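EGF family domain-containing protein (Toxoplasma gondii, PDB 4Z80) binds a peptide of the rhoptry neck protein RON2L1 and, as an apical membrane antigen (AMA4), probably acts at the moving junction during host-cell invasion. Local coordinates at residues 38-43 with 338-343; 28-33 with 45-50; 17-22 with 344-349. All coordinates share one frame; numbering follows the deposited sequence.

Interaction 1: 38-43 with 338-343; sequences HTRGNT and PDHETK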
loop_
_atom_site.group_PDB
_atom_site.type_symbol
_atom_site.label_atom_id
_atom_site.label_comp_id
_atom_site.label_asym_id
_atom_site.label_seq_id
_atom_site.Cartn_x
_atom_site.Cartn_y
_atom_site.Cartn_z
ATOM N N HIS A 38 4.875 -16.784 12.109
ATOM C CA HIS A 38 5.154 -15.831 13.160
ATOM C C HIS A 38 3.914 -15.602 13.984
ATOM O O HIS A 38 2.831 -15.417 13.436
ATOM C CB HIS A 38 5.623 -14.503 12.586
ATOM C CG HIS A 38 5.899 -13.466 13.628
ATOM N ND1 HIS A 38 7.011 -13.512 14.440
ATOM C CD2 HIS A 38 5.218 -12.353 13.981
ATOM C CE1 HIS A 38 7.001 -12.470 15.251
ATOM N NE2 HIS A 38 5.923 -11.751 14.993
ATOM N N THR A 39 4.072 -15.600 15.302
ATOM C CA THR A 39 2.955 -15.309 16.176
ATOM C C THR A 39 3.042 -13.856 16.623
ATOM O O THR A 39 4.012 -13.439 17.255
ATOM C CB THR A 39 2.924 -16.261 17.376
ATOM O OG1 THR A 39 2.842 -17.607 16.889
ATOM C CG2 THR A 39 1.714 -15.974 18.259
ATOM N N ARG A 40 2.028 -13.086 16.241
ATOM C CA ARG A 40 1.933 -11.674 16.580
ATOM C C ARG A 40 0.683 -11.503 17.419
ATOM O O ARG A 40 -0.436 -11.668 16.927
ATOM C CB ARG A 40 1.887 -10.812 15.309
ATOM C CG ARG A 40 1.750 -9.313 15.533
ATOM C CD ARG A 40 1.376 -8.608 14.229
ATOM N NE ARG A 40 1.368 -7.151 14.362
ATOM C CZ ARG A 40 2.413 -6.361 14.123
ATOM N NH1 ARG A 40 3.570 -6.875 13.731
ATOM N NH2 ARG A 40 2.301 -5.047 14.276
ATOM N N GLY A 41 0.876 -11.200 18.699
ATOM C CA GLY A 41 -0.223 -11.189 19.643
ATOM C C GLY A 41 -0.725 -12.602 19.887
ATOM O O GLY A 41 0.019 -13.460 20.363
ATOM N N ASN A 42 -1.986 -12.839 19.535
ATOM C CA ASN A 42 -2.657 -14.119 19.777
ATOM C C ASN A 42 -2.753 -14.979 18.522
ATOM O O ASN A 42 -3.264 -16.100 18.563
ATOM C CB ASN A 42 -4.067 -13.876 20.326
ATOM C CG ASN A 42 -4.775 -12.728 19.625
ATOM O OD1 ASN A 42 -4.227 -12.120 18.703
ATOM N ND2 ASN A 42 -5.996 -12.425 20.058
ATOM N N THR A 43 -2.251 -14.449 17.412
ATOM C CA THR A 43 -2.459 -15.047 16.100
ATOM C C THR A 43 -1.157 -15.539 15.492
ATOM O O THR A 43 -0.170 -14.810 15.469
ATOM C CB THR A 43 -3.106 -14.033 15.144
ATOM O OG1 THR A 43 -4.322 -13.546 15.726
ATOM C CG2 THR A 43 -3.396 -14.659 13.784
ATOM N N PRO A 338 4.274 -10.078 9.195
ATOM C CA PRO A 338 3.790 -9.721 10.532
ATOM C C PRO A 338 4.919 -9.516 11.535
ATOM O O PRO A 338 4.690 -8.962 12.616
ATOM C CB PRO A 338 2.916 -10.924 10.913
ATOM C CG PRO A 338 3.456 -12.047 10.138
ATOM C CD PRO A 338 3.921 -11.459 8.832
ATOM N N ASP A 339 6.119 -9.951 11.167
ATOM C CA ASP A 339 7.310 -9.771 11.992
ATOM C C ASP A 339 8.137 -8.576 11.496
ATOM O O ASP A 339 9.339 -8.518 11.717
ATOM C CB ASP A 339 8.167 -11.050 11.991
ATOM C CG ASP A 339 8.469 -11.556 10.588
ATOM O OD1 ASP A 339 8.030 -10.910 9.611
ATOM O OD2 ASP A 339 9.151 -12.590 10.461
ATOM N N HIS A 340 7.494 -7.609 10.846
ATOM C CA HIS A 340 8.246 -6.551 10.178
ATOM C C HIS A 340 9.058 -5.687 11.143
ATOM O O HIS A 340 10.102 -5.162 10.772
ATOM C CB HIS A 340 7.307 -5.669 9.325
ATOM C CG HIS A 340 6.358 -4.827 10.120
ATOM N ND1 HIS A 340 6.648 -3.535 10.507
ATOM C CD2 HIS A 340 5.124 -5.097 10.608
ATOM C CE1 HIS A 340 5.629 -3.044 11.191
ATOM N NE2 HIS A 340 4.692 -3.971 11.268
ATOM N N GLU A 341 8.617 -5.541 12.388
ATOM C CA GLU A 341 9.385 -4.735 13.333
ATOM C C GLU A 341 10.786 -5.280 13.573
ATOM O O GLU A 341 11.706 -4.508 13.857
ATOM C CB GLU A 341 8.657 -4.629 14.668
ATOM C CG GLU A 341 7.372 -3.838 14.574
ATOM C CD GLU A 341 6.174 -4.697 14.235
ATOM O OE1 GLU A 341 6.356 -5.861 13.801
ATOM O OE2 GLU A 341 5.040 -4.203 14.418
ATOM N N THR A 342 10.962 -6.593 13.447
ATOM C CA THR A 342 12.262 -7.206 13.697
ATOM C C THR A 342 12.947 -7.659 12.415
ATOM O O THR A 342 14.091 -8.095 12.454
ATOM C CB THR A 342 12.155 -8.426 14.649
ATOM O OG1 THR A 342 11.254 -9.400 14.106
ATOM C CG2 THR A 342 11.668 -7.987 16.018
ATOM N N LYS A 343 12.254 -7.541 11.284
ATOM C CA LYS A 343 12.771 -8.013 9.997
ATOM C C LYS A 343 12.987 -6.887 8.990
ATOM O O LYS A 343 13.610 -7.104 7.944
ATOM C CB LYS A 343 11.824 -9.055 9.390
ATOM C CG LYS A 343 11.861 -10.407 10.080
ATOM C CD LYS A 343 13.132 -11.175 9.728
ATOM C CE LYS A 343 13.174 -12.529 10.388
ATOM N NZ LYS A 343 14.430 -13.248 10.022
#
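Arg40 NH1 is the best-held polar atom, with three acceptors around it. The shortest bond runs to the backbone carbonyl of Pro338 (NH1 to O 2.6 Å); this oxygen lies in the guanidinium plane, although NH1 itself stands above the carbonyl plane. The other two acceptors are the carboxylate oxygens of Glu341, OE1 at 3.0 Å from NH1 and, by a weak bond, OE2. Arg40 NH2 meets Glu341 OE2 at 2.9 Å, so arginine and glutamate join end-on in a two-pronged salt bridge. Both oxygens use their syn lone pairs, and the two flat groups lie 23° apart, nearly coplanar. An arginine suits the place because its chain, with CG anti to the backbone N (chi1 178°) and extended as far as NE, carries a wide cation across to the other segment. The glutamate bends at chi2 (89°) to meet it. NH2 has a second carboxylate partner in Glu254, so two carboxylates probably share the single charge of the Arg40 guanidinium. The arginine sits on edge strand 36-40 of a three-stranded antiparallel sheet and opens the type II' turn Arg40 to Thr43, whose second position, with positive phi, is Gly41. Across from it, Pro338 and Asp339 lead into the short helix 340-343. Asp339 is at the N-cap position, though its side chain makes no capping bond; its carboxylate turns instead to a salt bridge with Arg337. His38 lays its ring over this residue: Asp339 CB stands 3.6 Å from the centroid of the His38 ring, almost on the normal, in a CH-pi contact.

Interaction 2: 28-33 with 45-50; sequences LIWDKD and YRWTER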
loop_
_atom_site.group_PDB
_atom_site.type_symbol
_atom_site.label_atom_id
_atom_site.label_comp_id
_atom_site.label_asym_id
_atom_site.label_seq_id
_atom_site.Cartn_x
_atom_site.Cartn_y
_atom_site.Cartn_z
ATOM N N LEU A 28 5.720 -12.590 -0.400
ATOM C CA LEU A 28 5.041 -13.684 0.268
ATOM C C LEU A 28 3.585 -13.745 -0.133
ATOM O O LEU A 28 2.993 -12.762 -0.597
ATOM C CB LEU A 28 5.170 -13.566 1.789
ATOM C CG LEU A 28 4.432 -12.466 2.556
ATOM C CD1 LEU A 28 2.964 -12.797 2.828
ATOM C CD2 LEU A 28 5.139 -12.206 3.881
ATOM N N ILE A 29 3.025 -14.937 0.016
ATOM C CA ILE A 29 1.602 -15.146 -0.141
ATOM C C ILE A 29 1.107 -15.887 1.099
ATOM O O ILE A 29 1.866 -16.634 1.725
ATOM C CB ILE A 29 1.277 -15.937 -1.416
ATOM C CG1 ILE A 29 2.118 -17.206 -1.468
ATOM C CG2 ILE A 29 1.542 -15.081 -2.656
ATOM C CD1 ILE A 29 1.501 -18.285 -2.258
ATOM N N TRP A 30 -0.153 -15.675 1.461
ATOM C CA TRP A 30 -0.710 -16.296 2.664
ATOM C C TRP A 30 -1.138 -17.723 2.343
ATOM O O TRP A 30 -1.769 -17.973 1.318
ATOM C CB TRP A 30 -1.894 -15.479 3.213
ATOM C CG TRP A 30 -1.553 -14.038 3.436
ATOM C CD1 TRP A 30 -2.018 -12.967 2.725
ATOM C CD2 TRP A 30 -0.647 -13.510 4.408
ATOM N NE1 TRP A 30 -1.462 -11.807 3.199
ATOM C CE2 TRP A 30 -0.623 -12.110 4.238
ATOM C CE3 TRP A 30 0.143 -14.082 5.411
ATOM C CZ2 TRP A 30 0.167 -11.275 5.021
ATOM C CZ3 TRP A 30 0.927 -13.247 6.193
ATOM C CH2 TRP A 30 0.928 -11.859 5.996
ATOM N N ASP A 31 -0.768 -18.660 3.209
ATOM C CA ASP A 31 -1.209 -20.042 3.064
ATOM C C ASP A 31 -1.019 -20.792 4.375
ATOM O O ASP A 31 0.046 -20.715 4.981
ATOM C CB ASP A 31 -0.446 -20.742 1.944
ATOM C CG ASP A 31 -1.119 -22.030 1.509
ATOM O OD1 ASP A 31 -0.941 -23.050 2.204
ATOM O OD2 ASP A 31 -1.843 -22.019 0.486
ATOM N N LYS A 32 -2.038 -21.522 4.811
ATOM C CA LYS A 32 -1.954 -22.189 6.109
ATOM C C LYS A 32 -0.948 -23.346 6.091
ATOM O O LYS A 32 -0.562 -23.841 7.147
ATOM C CB LYS A 32 -3.335 -22.678 6.560
ATOM C CG LYS A 32 -3.995 -23.701 5.667
ATOM C CD LYS A 32 -5.382 -24.037 6.196
ATOM C CE LYS A 32 -6.171 -24.867 5.205
ATOM N NZ LYS A 32 -5.449 -26.111 4.824
ATOM N N ASP A 33 -0.503 -23.752 4.903
ATOM C CA ASP A 33 0.530 -24.784 4.770
ATOM C C ASP A 33 1.902 -24.193 4.436
ATOM O O ASP A 33 2.853 -24.926 4.159
ATOM C CB ASP A 33 0.137 -25.797 3.693
ATOM C CG ASP A 33 -1.071 -26.630 4.086
ATOM O OD1 ASP A 33 -1.275 -26.861 5.297
ATOM O OD2 ASP A 33 -1.815 -27.056 3.180
ATOM N N TYR A 45 0.500 -16.373 12.112
ATOM C CA TYR A 45 0.401 -16.172 10.672
ATOM C C TYR A 45 1.280 -17.166 9.940
ATOM O O TYR A 45 2.388 -17.452 10.383
ATOM C CB TYR A 45 0.809 -14.747 10.316
ATOM C CG TYR A 45 -0.078 -13.705 10.943
ATOM C CD1 TYR A 45 0.166 -13.233 12.226
ATOM C CD2 TYR A 45 -1.174 -13.200 10.256
ATOM C CE1 TYR A 45 -0.655 -12.287 12.800
ATOM C CE2 TYR A 45 -1.996 -12.255 10.822
ATOM C CZ TYR A 45 -1.733 -11.800 12.092
ATOM O OH TYR A 45 -2.551 -10.858 12.668
ATOM N N ARG A 46 0.783 -17.682 8.823
ATOM C CA ARG A 46 1.516 -18.646 8.013
ATOM C C ARG A 46 1.637 -18.155 6.578
ATOM O O ARG A 46 0.660 -17.699 5.992
ATOM C CB ARG A 46 0.814 -20.003 8.035
ATOM C CG ARG A 46 0.582 -20.555 9.431
ATOM C CD ARG A 46 1.800 -21.291 9.910
ATOM N NE ARG A 46 1.859 -22.629 9.329
ATOM C CZ ARG A 46 2.977 -23.314 9.106
ATOM N NH1 ARG A 46 2.909 -24.525 8.569
ATOM N NH2 ARG A 46 4.162 -22.789 9.396
ATOM N N TRP A 47 2.827 -18.268 6.004
ATOM C CA TRP A 47 3.015 -17.834 4.628
ATOM C C TRP A 47 4.105 -18.595 3.887
ATOM O O TRP A 47 4.904 -19.334 4.471
ATOM C CB TRP A 47 3.308 -16.327 4.596
ATOM C CG TRP A 47 4.644 -15.870 5.163
ATOM C CD1 TRP A 47 5.825 -15.718 4.479
ATOM C CD2 TRP A 47 4.920 -15.474 6.515
ATOM N NE1 TRP A 47 6.806 -15.251 5.322
ATOM C CE2 TRP A 47 6.275 -15.094 6.575
ATOM C CE3 TRP A 47 4.146 -15.393 7.678
ATOM C CZ2 TRP A 47 6.878 -14.658 7.752
ATOM C CZ3 TRP A 47 4.749 -14.955 8.850
ATOM C CH2 TRP A 47 6.101 -14.596 8.878
ATOM N N THR A 48 4.084 -18.428 2.569
ATOM C CA THR A 48 5.119 -18.923 1.681
ATOM C C THR A 48 5.885 -17.746 1.108
ATOM O O THR A 48 5.293 -16.756 0.687
ATOM C CB THR A 48 4.521 -19.758 0.528
ATOM O OG1 THR A 48 4.052 -21.011 1.039
ATOM C CG2 THR A 48 5.554 -20.015 -0.570
ATOM N N GLU A 49 7.201 -17.871 1.072
ATOM C CA GLU A 49 8.053 -16.871 0.455
ATOM C C GLU A 49 8.378 -17.316 -0.965
ATOM O O GLU A 49 9.076 -18.306 -1.163
ATOM C CB GLU A 49 9.316 -16.690 1.286
ATOM C CG GLU A 49 10.318 -15.728 0.740
ATOM C CD GLU A 49 11.556 -15.656 1.614
ATOM O OE1 GLU A 49 11.399 -15.499 2.854
ATOM O OE2 GLU A 49 12.680 -15.775 1.062
ATOM N N ARG A 50 7.852 -16.591 -1.948
ATOM C CA ARG A 50 8.016 -16.959 -3.355
ATOM C C ARG A 50 9.379 -16.538 -3.886
ATOM O O ARG A 50 10.010 -17.258 -4.666
ATOM C CB ARG A 50 6.909 -16.329 -4.205
ATOM C CG ARG A 50 5.529 -16.785 -3.794
ATOM C CD ARG A 50 4.526 -16.681 -4.934
ATOM N NE ARG A 50 4.339 -15.305 -5.396
ATOM C CZ ARG A 50 3.493 -14.955 -6.358
ATOM N NH1 ARG A 50 3.393 -13.682 -6.723
ATOM N NH2 ARG A 50 2.749 -15.882 -6.949
#
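Leu28 and Trp47 make the closest apolar contact between the strands: Leu28 CB lies 3.5 Å from Trp47 CD1, and Leu28 CD2 sits over the five-membered ring, 3.8 Å from its centroid, as a CH-pi contact. The other methyl of the leucine, CD1, rests on a face of Trp30, toward the rim. Leucine's forked end suits this place between two indoles, one methyl to each. Trp30 presents its edge to the carbonyl of Arg46, CE3 to O 3.7 Å, and its CZ3 approaches CE3 of Trp47 obliquely. Ile29 and Thr48 lie side by side, pointing the same way, while Ile29 CG2 covers one face of the Arg50 guanidinium at 3.9 Å from NE. Arg50 NE forms a salt bridge with Asp27, and NH1 bonds to Glu62 O.

The backbone sets these positions. Ile29 and Thr48 form a hydrogen-bonded pair, with Ile29 N to Thr48 O and Thr48 N to Ile29 O both 3.0 Å, the second bond nearly along the C=O axis. Asp31 N reaches Arg46 O at 3.3 Å. Beyond this point the strand gives way to an Asx turn, in which Asp31 OD1 accepts from Asp33 N, and the one hydrogen bond past it between the segments is a weak one from Arg46 NE to Lys32 O. Farther out, Arg260 makes a cation-pi contact with Trp30, and Phe253 meets Tyr45 edge-to-face. Strands 27-30 and 43-51 thus form an antiparallel ladder at one edge of a three-stranded sheet, with Trp30 and Tyr45 packed against helix 252-262 and Trp47 against Pro338 and strand 36-40.

Interaction 3: 17-22 with 344-349; sequences DRFNIP and CPPREP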
loop_
_atom_site.group_PDB
_atom_site.type_symbol
_atom_site.label_atom_id
_atom_site.label_comp_id
_atom_site.label_asym_id
_atom_site.label_seq_id
_atom_site.Cartn_x
_atom_site.Cartn_y
_atom_site.Cartn_z
ATOM N N ASP A 17 19.569 -7.940 11.708
ATOM C CA ASP A 17 18.779 -8.650 10.700
ATOM C C ASP A 17 17.676 -7.755 10.130
ATOM O O ASP A 17 17.293 -7.905 8.968
ATOM C CB ASP A 17 18.196 -9.925 11.328
ATOM C CG ASP A 17 17.364 -10.756 10.368
ATOM O OD1 ASP A 17 17.761 -10.946 9.201
ATOM O OD2 ASP A 17 16.311 -11.255 10.816
ATOM N N ARG A 18 17.193 -6.792 10.918
ATOM C CA ARG A 18 16.091 -5.945 10.468
ATOM C C ARG A 18 16.525 -5.013 9.327
ATOM O O ARG A 18 15.675 -4.399 8.676
ATOM C CB ARG A 18 15.504 -5.127 11.636
ATOM C CG ARG A 18 16.376 -3.971 12.129
ATOM C CD ARG A 18 15.883 -3.419 13.478
ATOM N NE ARG A 18 15.714 -4.510 14.432
ATOM C CZ ARG A 18 14.916 -4.473 15.497
ATOM N NH1 ARG A 18 14.214 -3.384 15.778
ATOM N NH2 ARG A 18 14.825 -5.534 16.282
ATOM N N PHE A 19 17.829 -4.923 9.077
ATOM C CA PHE A 19 18.349 -4.051 8.021
ATOM C C PHE A 19 18.754 -4.849 6.782
ATOM O O PHE A 19 19.247 -4.267 5.811
ATOM C CB PHE A 19 19.532 -3.221 8.544
ATOM C CG PHE A 19 19.166 -2.340 9.710
ATOM C CD1 PHE A 19 18.314 -1.266 9.541
ATOM C CD2 PHE A 19 19.646 -2.620 10.976
ATOM C CE1 PHE A 19 17.955 -0.462 10.624
ATOM C CE2 PHE A 19 19.293 -1.821 12.054
ATOM C CZ PHE A 19 18.449 -0.748 11.872
ATOM N N ASN A 20 18.513 -6.161 6.785
ATOM C CA ASN A 20 18.865 -6.998 5.632
ATOM C C ASN A 20 17.733 -7.006 4.613
ATOM O O ASN A 20 16.962 -7.964 4.498
ATOM C CB ASN A 20 19.208 -8.425 6.056
ATOM C CG ASN A 20 19.855 -9.213 4.943
ATOM O OD1 ASN A 20 19.815 -8.796 3.787
ATOM N ND2 ASN A 20 20.453 -10.347 5.276
ATOM N N ILE A 21 17.664 -5.924 3.850
ATOM C CA ILE A 21 16.514 -5.653 2.999
ATOM C C ILE A 21 16.344 -6.681 1.878
ATOM O O ILE A 21 15.247 -7.176 1.682
ATOM C CB ILE A 21 16.609 -4.208 2.450
ATOM C CG1 ILE A 21 16.323 -3.227 3.597
ATOM C CG2 ILE A 21 15.616 -3.969 1.299
ATOM C CD1 ILE A 21 16.569 -1.778 3.262
ATOM N N PRO A 22 17.424 -7.043 1.156
ATOM C CA PRO A 22 17.187 -8.054 0.112
ATOM C C PRO A 22 16.701 -9.401 0.647
ATOM O O PRO A 22 15.893 -10.063 -0.000
ATOM C CB PRO A 22 18.562 -8.186 -0.557
ATOM C CG PRO A 22 19.200 -6.858 -0.338
ATOM C CD PRO A 22 18.787 -6.496 1.078
ATOM N N CYS A 344 12.474 -5.700 9.303
ATOM C CA CYS A 344 12.489 -4.566 8.375
ATOM C C CYS A 344 12.986 -3.303 9.059
ATOM O O CYS A 344 12.914 -3.195 10.282
ATOM C CB CYS A 344 11.093 -4.309 7.811
ATOM S SG CYS A 344 10.318 -5.720 7.046
ATOM N N PRO A 345 13.467 -2.326 8.274
ATOM C CA PRO A 345 13.940 -1.094 8.904
ATOM C C PRO A 345 12.810 -0.264 9.507
ATOM O O PRO A 345 11.670 -0.309 9.037
ATOM C CB PRO A 345 14.610 -0.337 7.744
ATOM C CG PRO A 345 14.856 -1.368 6.704
ATOM C CD PRO A 345 13.746 -2.338 6.824
ATOM N N PRO A 346 13.127 0.508 10.547
ATOM C CA PRO A 346 12.152 1.421 11.140
ATOM C C PRO A 346 11.943 2.659 10.272
ATOM O O PRO A 346 12.645 2.873 9.281
ATOM C CB PRO A 346 12.804 1.780 12.469
ATOM C CG PRO A 346 14.254 1.788 12.137
ATOM C CD PRO A 346 14.446 0.636 11.189
ATOM N N ARG A 347 10.972 3.469 10.657
ATOM C CA ARG A 347 10.619 4.669 9.922
ATOM C C ARG A 347 11.728 5.703 9.895
ATOM O O ARG A 347 11.986 6.318 8.861
ATOM C CB ARG A 347 9.361 5.284 10.535
ATOM C CG ARG A 347 8.869 6.537 9.856
ATOM C CD ARG A 347 7.565 6.988 10.471
ATOM N NE ARG A 347 7.810 7.586 11.770
ATOM C CZ ARG A 347 7.801 8.890 12.024
ATOM N NH1 ARG A 347 7.531 9.774 11.074
ATOM N NH2 ARG A 347 8.054 9.312 13.252
ATOM N N GLU A 348 12.375 5.910 11.031
ATOM C CA GLU A 348 13.297 7.024 11.164
ATOM C C GLU A 348 14.704 6.698 10.686
ATOM O O GLU A 348 15.191 5.591 10.902
ATOM C CB GLU A 348 13.377 7.469 12.619
ATOM C CG GLU A 348 12.028 7.770 13.273
ATOM C CD GLU A 348 11.361 6.562 13.923
ATOM O OE1 GLU A 348 11.835 5.418 13.755
ATOM O OE2 GLU A 348 10.348 6.771 14.631
ATOM N N PRO A 349 15.375 7.678 10.061
ATOM C CA PRO A 349 16.811 7.499 9.857
ATOM C C PRO A 349 17.527 7.341 11.183
ATOM O O PRO A 349 16.953 7.678 12.223
ATOM C CB PRO A 349 17.239 8.790 9.144
ATOM C CG PRO A 349 16.014 9.369 8.601
ATOM C CD PRO A 349 14.905 8.964 9.528
#
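The backbones come close at Arg18 and Cys344, whose CA atoms are 4.4 Å apart, where the 3-10 segment 17-19 passes the point at which the chain leaves helix 340-343. No hydrogen bond crosses between the segments. Arg18 O lies 2.9 Å from Cys344 C and 3.1 Å from Pro345 N, but a proline nitrogen has no hydrogen to offer. The meeting is therefore one of close backbone packing, with Pro345 CD resting 3.4 Å from Arg18 O. Arg18 contributes the root of its chain: Arg18 CB lies 3.5 Å from Cys344 O, while NE turns back to the carbonyl of Tyr15. Its CG covers the centre of one face of the Phe19 ring, so the arginine's aliphatic part packs against its neighbour.

Cys344 points away from segment 17-22 and is disulfide-bonded to Cys95, which ties the exit of the short helix to a distant part of the chain. Loop 344-349 belongs to the apical membrane antigen 1 family region (PAN clan) and leads toward strand 353-359; segment 17-22 comes to it from near the N-terminus.

The rigid rings of Pro345 and Pro346 suit a segment without regular structure, since they offer apolar surface and need no partner for their nitrogens. Phe19 CE1 touches Pro346 CD at 3.7 Å, the two side chains crossing at about a right angle. Ile21, with CG1 anti to its carbonyl carbon (chi1 -72°) and the chain extended beyond, brings CD1 to Pro345 CG at 3.9 Å. Trp355 meets the Phe19 ring edge-to-face, and Trp405 NE1 donates to Phe19 O.

In the fold
Interactions 1 and 2 share the three-stranded sheet, ordered 27-30, 43-51, 36-40, and their centres are 13 Å apart. They touch where Pro338 packs on Tyr45 and Trp47, and their segments alternate along the chain. Interaction 3 closes a loop of more than 300 residues within which both others are nested. Its centre is 15 Å from that of interaction 1, to which the Lys343-Asp17 salt bridge joins it directly, but 21 Å from interaction 2, which it does not touch. Residues 338-349 run continuously from interaction 1 into interaction 3, so two N-terminal segments, 17-22 and 38-43, meet one run far along the sequence, while interaction 2 pairs strands within the N-terminal part.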